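Local coordinates for DNA repair protein MmcB-related protein (Silicibacter pomeroyi, PDB 3DNX) that is of unknown function but belongs to the MmcB-like family of the PDDEXK nuclease clan and is probably linked to DNA repair, at residues R15-V20 with V43-L48; A70-Y75 with A97-L102. All coordinates share one frame; numbering follows the deposited sequence. Where two conformers were deposited one is given.

Interaction 1: R15-V20 with V43-L48; sequences RLARGV and VDVMGL
Val45 spreads its two methyl groups against one flank of the helical segment 15-20, CG2 reaching Ala17 and CG1 reaching Val20. The tighter touch is Ala17 CB on Val45 CG2, 3.6 Å apart, with CG2 also 4.1 Å from Ala17 CA, so this methyl lies close against the helix backbone. One turn further along, Val20 CG1 meets Val45 CG1 more loosely at 4.3 Å. The valine rotamer explains the split: with chi1 at 176°, CG1 stands opposite the backbone N and CG2 opposite the carbonyl carbon, and each branch takes a different helix residue. All three residues are buried and the contact is wholly apolar; Ala17 and Val45 also have the closest alpha carbons of the two segments, 6.5 Å apart. The small side chain of Ala17 is consistent with so close an approach. Helix 12-26 thereby packs on the mixed sheet of a PDDEXK-clan domain. Beside Val45 the chain turns a corner at Asp44, whose OD2 accepts a hydrogen bond from Cys59 N. Strand 43-48 runs antiparallel between strands 30-35 and 54-59; Ala17 also touches Glu33 of the former, while Met46 and Leu48 pack against helix 122-144.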
loop_
_atom_site.group_PDB
_atom_site.type_symbol
_atom_site.label_atom_id
_atom_site.label_comp_id
_atom_site.label_asym_id
_atom_site.label_seq_id
_atom_site.Cartn_x
_atom_site.Cartn_y
_atom_site.Cartn_z
ATOM N N ARG A 15 -1.767 -10.446 -17.622
ATOM C CA ARG A 15 -2.061 -11.827 -17.265
ATOM C C ARG A 15 -0.933 -12.414 -16.444
ATOM O O ARG A 15 -1.159 -12.955 -15.372
ATOM C CB ARG A 15 -2.304 -12.641 -18.544
ATOM C CG ARG A 15 -3.709 -12.466 -19.153
ATOM C CD ARG A 15 -3.882 -13.353 -20.371
ATOM N NE ARG A 15 -5.281 -13.517 -20.763
ATOM C CZ ARG A 15 -6.080 -14.543 -20.434
ATOM N NH1 ARG A 15 -7.329 -14.560 -20.886
ATOM N NH2 ARG A 15 -5.662 -15.555 -19.671
ATOM N N LEU A 16 0.288 -12.313 -16.965
ATOM C CA LEU A 16 1.462 -12.794 -16.246
ATOM C C LEU A 16 1.543 -12.118 -14.877
ATOM O O LEU A 16 1.765 -12.796 -13.887
ATOM C CB LEU A 16 2.762 -12.551 -17.038
ATOM C CG LEU A 16 2.911 -13.237 -18.402
ATOM C CD1 LEU A 16 4.130 -12.683 -19.176
ATOM C CD2 LEU A 16 3.041 -14.723 -18.197
ATOM N N ALA A 17 1.305 -10.799 -14.823
ATOM C CA ALA A 17 1.434 -10.088 -13.577
ATOM C C ALA A 17 0.397 -10.582 -12.534
ATOM O O ALA A 17 0.640 -10.524 -11.327
ATOM C CB ALA A 17 1.295 -8.590 -13.781
ATOM N N ARG A 18 -0.778 -10.968 -13.013
ATOM C CA ARG A 18 -1.807 -11.552 -12.109
ATOM C C ARG A 18 -1.340 -12.794 -11.452
ATOM O O ARG A 18 -1.442 -12.925 -10.235
ATOM C CB ARG A 18 -3.112 -11.804 -12.870
ATOM C CG ARG A 18 -4.345 -12.143 -11.999
ATOM C CD ARG A 18 -5.448 -12.344 -13.036
ATOM N NE ARG A 18 -6.779 -12.481 -12.534
ATOM C CZ ARG A 18 -7.469 -13.616 -12.507
ATOM N NH1 ARG A 18 -8.721 -13.580 -12.059
ATOM N NH2 ARG A 18 -6.934 -14.777 -12.899
ATOM N N GLY A 19 -0.748 -13.689 -12.241
ATOM C CA GLY A 19 -0.211 -14.944 -11.709
ATOM C C GLY A 19 0.952 -14.737 -10.812
ATOM O O GLY A 19 1.034 -15.339 -9.728
ATOM N N VAL A 20 1.824 -13.787 -11.177
ATOM C CA VAL A 20 2.940 -13.453 -10.312
ATOM C C VAL A 20 2.473 -12.944 -8.934
ATOM O O VAL A 20 3.008 -13.386 -7.874
ATOM C CB VAL A 20 3.912 -12.407 -10.999
ATOM C CG1 VAL A 20 4.958 -11.945 -10.002
ATOM C CG2 VAL A 20 4.582 -13.020 -12.250
ATOM N N VAL A 43 8.469 -0.492 -13.694
ATOM C CA VAL A 43 8.630 -1.926 -13.591
ATOM C C VAL A 43 7.259 -2.597 -13.566
ATOM O O VAL A 43 6.318 -2.074 -12.997
ATOM C CB VAL A 43 9.494 -2.362 -12.361
ATOM C CG1 VAL A 43 10.827 -1.577 -12.262
ATOM C CG2 VAL A 43 8.740 -2.293 -11.115
ATOM N N ASP A 44 7.163 -3.768 -14.183
ATOM C CA ASP A 44 5.863 -4.441 -14.374
ATOM C C ASP A 44 5.227 -4.900 -13.052
ATOM O O ASP A 44 4.044 -4.668 -12.826
ATOM C CB ASP A 44 6.038 -5.633 -15.310
ATOM C CG ASP A 44 6.458 -5.213 -16.721
ATOM O OD1 ASP A 44 6.156 -4.069 -17.121
ATOM O OD2 ASP A 44 7.072 -6.065 -17.399
ATOM N N VAL A 45 6.034 -5.530 -12.202
ATOM C CA VAL A 45 5.617 -5.865 -10.861
ATOM C C VAL A 45 6.752 -5.530 -9.898
ATOM O O VAL A 45 7.911 -5.896 -10.131
ATOM C CB VAL A 45 5.213 -7.350 -10.723
ATOM C CG1 VAL A 45 4.872 -7.694 -9.247
ATOM C CG2 VAL A 45 4.016 -7.656 -11.614
HETATM N N MSE A 46 6.398 -4.833 -8.811
HETATM C CA MSE A 46 7.290 -4.738 -7.664
HETATM C C MSE A 46 6.757 -5.597 -6.545
HETATM O O MSE A 46 5.574 -5.480 -6.211
HETATM C CB MSE A 46 7.476 -3.293 -7.199
HETATM C CG MSE A 46 8.475 -3.209 -5.983
HETATM SE SE MSE A 46 8.878 -1.499 -5.272
HETATM C CE MSE A 46 8.996 -1.926 -3.329
ATOM N N GLY A 47 7.625 -6.450 -5.981
ATOM C CA GLY A 47 7.270 -7.268 -4.819
ATOM C C GLY A 47 7.949 -6.756 -3.576
ATOM O O GLY A 47 9.119 -6.328 -3.633
ATOM N N LEU A 48 7.211 -6.769 -2.447
ATOM C CA LEU A 48 7.717 -6.365 -1.169
ATOM C C LEU A 48 7.562 -7.503 -0.159
ATOM O O LEU A 48 6.436 -8.002 0.093
ATOM C CB LEU A 48 7.001 -5.112 -0.671
ATOM C CG LEU A 48 7.343 -4.615 0.721
ATOM C CD1 LEU A 48 8.825 -4.194 0.807
ATOM C CD2 LEU A 48 6.378 -3.460 1.165
#

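Interaction 2: A70-Y75 with A97-L102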
loop_
_atom_site.group_PDB
_atom_site.type_symbol
_atom_site.label_atom_id
_atom_site.label_comp_id
_atom_site.label_asym_id
_atom_site.label_seq_id
_atom_site.Cartn_x
_atom_site.Cartn_y
_atom_site.Cartn_z
ATOM N N ALA A 70 15.747 -3.855 -23.495
ATOM C CA ALA A 70 17.227 -3.898 -23.656
ATOM C C ALA A 70 18.040 -3.235 -22.521
ATOM O O ALA A 70 19.140 -3.687 -22.193
ATOM C CB ALA A 70 17.631 -3.301 -25.001
ATOM N N LYS A 71 17.487 -2.187 -21.912
ATOM C CA LYS A 71 18.143 -1.494 -20.790
ATOM C C LYS A 71 17.773 -2.095 -19.408
ATOM O O LYS A 71 17.885 -1.398 -18.402
ATOM C CB LYS A 71 17.806 0.018 -20.803
ATOM C CG LYS A 71 17.987 0.731 -22.151
ATOM C CD LYS A 71 19.449 0.729 -22.653
ATOM C CE LYS A 71 19.592 1.521 -23.952
ATOM N NZ LYS A 71 20.924 2.193 -24.136
ATOM N N TRP A 72 17.383 -3.379 -19.376
ATOM C CA TRP A 72 16.919 -4.055 -18.155
ATOM C C TRP A 72 17.956 -4.026 -17.037
ATOM O O TRP A 72 17.598 -4.081 -15.865
ATOM C CB TRP A 72 16.512 -5.534 -18.431
ATOM C CG TRP A 72 17.666 -6.400 -18.820
ATOM C CD1 TRP A 72 18.168 -6.591 -20.080
ATOM C CD2 TRP A 72 18.500 -7.167 -17.938
ATOM N NE1 TRP A 72 19.279 -7.412 -20.032
ATOM C CE2 TRP A 72 19.505 -7.780 -18.732
ATOM C CE3 TRP A 72 18.521 -7.361 -16.558
ATOM C CZ2 TRP A 72 20.513 -8.587 -18.185
ATOM C CZ3 TRP A 72 19.518 -8.174 -16.010
ATOM C CH2 TRP A 72 20.491 -8.785 -16.824
ATOM N N GLN A 73 19.237 -4.010 -17.386
ATOM C CA GLN A 73 20.256 -3.920 -16.339
ATOM C C GLN A 73 20.077 -2.658 -15.462
ATOM O O GLN A 73 20.501 -2.663 -14.317
ATOM C CB GLN A 73 21.655 -4.029 -16.897
ATOM C CG GLN A 73 22.065 -5.492 -17.028
ATOM C CD GLN A 73 23.100 -5.711 -18.075
ATOM O OE1 GLN A 73 24.230 -6.094 -17.777
ATOM N NE2 GLN A 73 22.729 -5.465 -19.331
ATOM N N GLY A 74 19.404 -1.632 -15.995
ATOM C CA GLY A 74 19.065 -0.426 -15.232
ATOM C C GLY A 74 18.076 -0.625 -14.108
ATOM O O GLY A 74 17.992 0.222 -13.194
ATOM N N TYR A 75 17.315 -1.719 -14.157
ATOM C CA TYR A 75 16.436 -2.058 -13.054
ATOM C C TYR A 75 17.174 -2.594 -11.828
ATOM O O TYR A 75 16.646 -2.553 -10.726
ATOM C CB TYR A 75 15.397 -3.097 -13.445
ATOM C CG TYR A 75 14.458 -2.732 -14.560
ATOM C CD1 TYR A 75 14.382 -3.528 -15.701
ATOM C CD2 TYR A 75 13.608 -1.630 -14.470
ATOM C CE1 TYR A 75 13.499 -3.243 -16.728
ATOM C CE2 TYR A 75 12.709 -1.325 -15.517
ATOM C CZ TYR A 75 12.670 -2.132 -16.639
ATOM O OH TYR A 75 11.813 -1.882 -17.687
ATOM N N ALA A 97 21.349 -15.324 -18.017
ATOM C CA ALA A 97 21.602 -16.401 -17.080
ATOM C C ALA A 97 21.597 -15.953 -15.624
ATOM O O ALA A 97 21.236 -16.731 -14.745
ATOM C CB ALA A 97 22.937 -17.018 -17.400
ATOM N N GLU A 98 22.002 -14.709 -15.395
ATOM C CA GLU A 98 22.189 -14.118 -14.056
ATOM C C GLU A 98 20.879 -13.716 -13.378
ATOM O O GLU A 98 20.843 -13.494 -12.169
ATOM C CB GLU A 98 23.138 -12.904 -14.129
ATOM C CG GLU A 98 23.007 -11.999 -15.394
ATOM C CD GLU A 98 23.528 -12.663 -16.690
ATOM O OE1 GLU A 98 24.334 -13.604 -16.613
ATOM O OE2 GLU A 98 23.108 -12.262 -17.785
ATOM N N SER A 99 19.815 -13.598 -14.164
ATOM C CA SER A 99 18.508 -13.213 -13.680
ATOM C C SER A 99 17.726 -14.346 -13.025
ATOM O O SER A 99 17.933 -15.521 -13.297
ATOM C CB SER A 99 17.706 -12.690 -14.860
ATOM O OG SER A 99 18.398 -11.572 -15.416
ATOM N N GLY A 100 16.830 -13.977 -12.133
ATOM C CA GLY A 100 15.816 -14.890 -11.652
ATOM C C GLY A 100 14.750 -15.139 -12.711
ATOM O O GLY A 100 14.667 -14.409 -13.696
ATOM N N LEU A 101 13.964 -16.213 -12.525
ATOM C CA LEU A 101 12.981 -16.582 -13.516
ATOM C C LEU A 101 11.765 -17.216 -12.899
ATOM O O LEU A 101 11.867 -18.202 -12.138
ATOM C CB LEU A 101 13.604 -17.551 -14.565
ATOM C CG LEU A 101 12.699 -18.044 -15.727
ATOM C CD1 LEU A 101 12.206 -16.898 -16.624
ATOM C CD2 LEU A 101 13.445 -19.107 -16.630
ATOM N N LEU A 102 10.599 -16.701 -13.294
ATOM C CA LEU A 102 9.337 -17.330 -12.983
ATOM C C LEU A 102 8.677 -17.750 -14.264
ATOM O O LEU A 102 8.764 -17.048 -15.273
ATOM C CB LEU A 102 8.349 -16.384 -12.245
ATOM C CG LEU A 102 8.657 -15.964 -10.809
ATOM C CD1 LEU A 102 9.644 -14.837 -10.823
ATOM C CD2 LEU A 102 7.415 -15.527 -10.118
#
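The six-membered ring of Trp72 meets Glu98 at its edge and Ser99 obliquely, while CG of the adjacent Gln73 lies 3.5 Å above one face, displaced toward the rim. Glu98 is disordered over two positions; in the one modelled here its CG comes near the ring plane, 4.3 Å from Trp72 CH2, a loose and tentative touch. The contact joins the loop after helix 63-68 to the residues that lead into strand 100-104 in the mixed sheet of this PDDEXK-clan domain. Trp72 holds CG between its backbone N and carbonyl carbon (chi1 66°), a rotamer that sends the indole across to 97-102. A short turn carries it, with Tyr75 N bonded to Trp72 O. Around the indole an aromatic cluster forms with two residues of strand 81-86: Trp84 meets it edge-to-face, and the ring of Tyr82 lies at about 25° to it. Ser99 touches both of these as well, and Gly100 makes backbone hydrogen bonds to the same pair, so the strand pairing and the aromatic cluster share residues. The hydroxyl of Ser99, a buried residue, has OG standing 3.6 Å from Trp72 CZ3 and 3.8 Å from Trp72 CH2.

Interactions 1 and 2 follow one another along the chain, the first closing before the second opens, and both reach the same mixed sheet. Their centres are 14 Å apart; interaction 1 lies about 4 Å from the centre of the chain and interaction 2 about 12 Å, closer to the surface. They meet directly where Val43 CG1 packs on Tyr75 CD2 at 3.6 Å. Strands 54-59 and 81-86 separate strands 43-48 and 100-104 in the sheet. A sodium ion bound by Cys59 and Asp65 belongs to the same domain; the side chains of Ala17 and Trp72 lie about 8 Å and 11 Å, respectively, from a bound sodium ion.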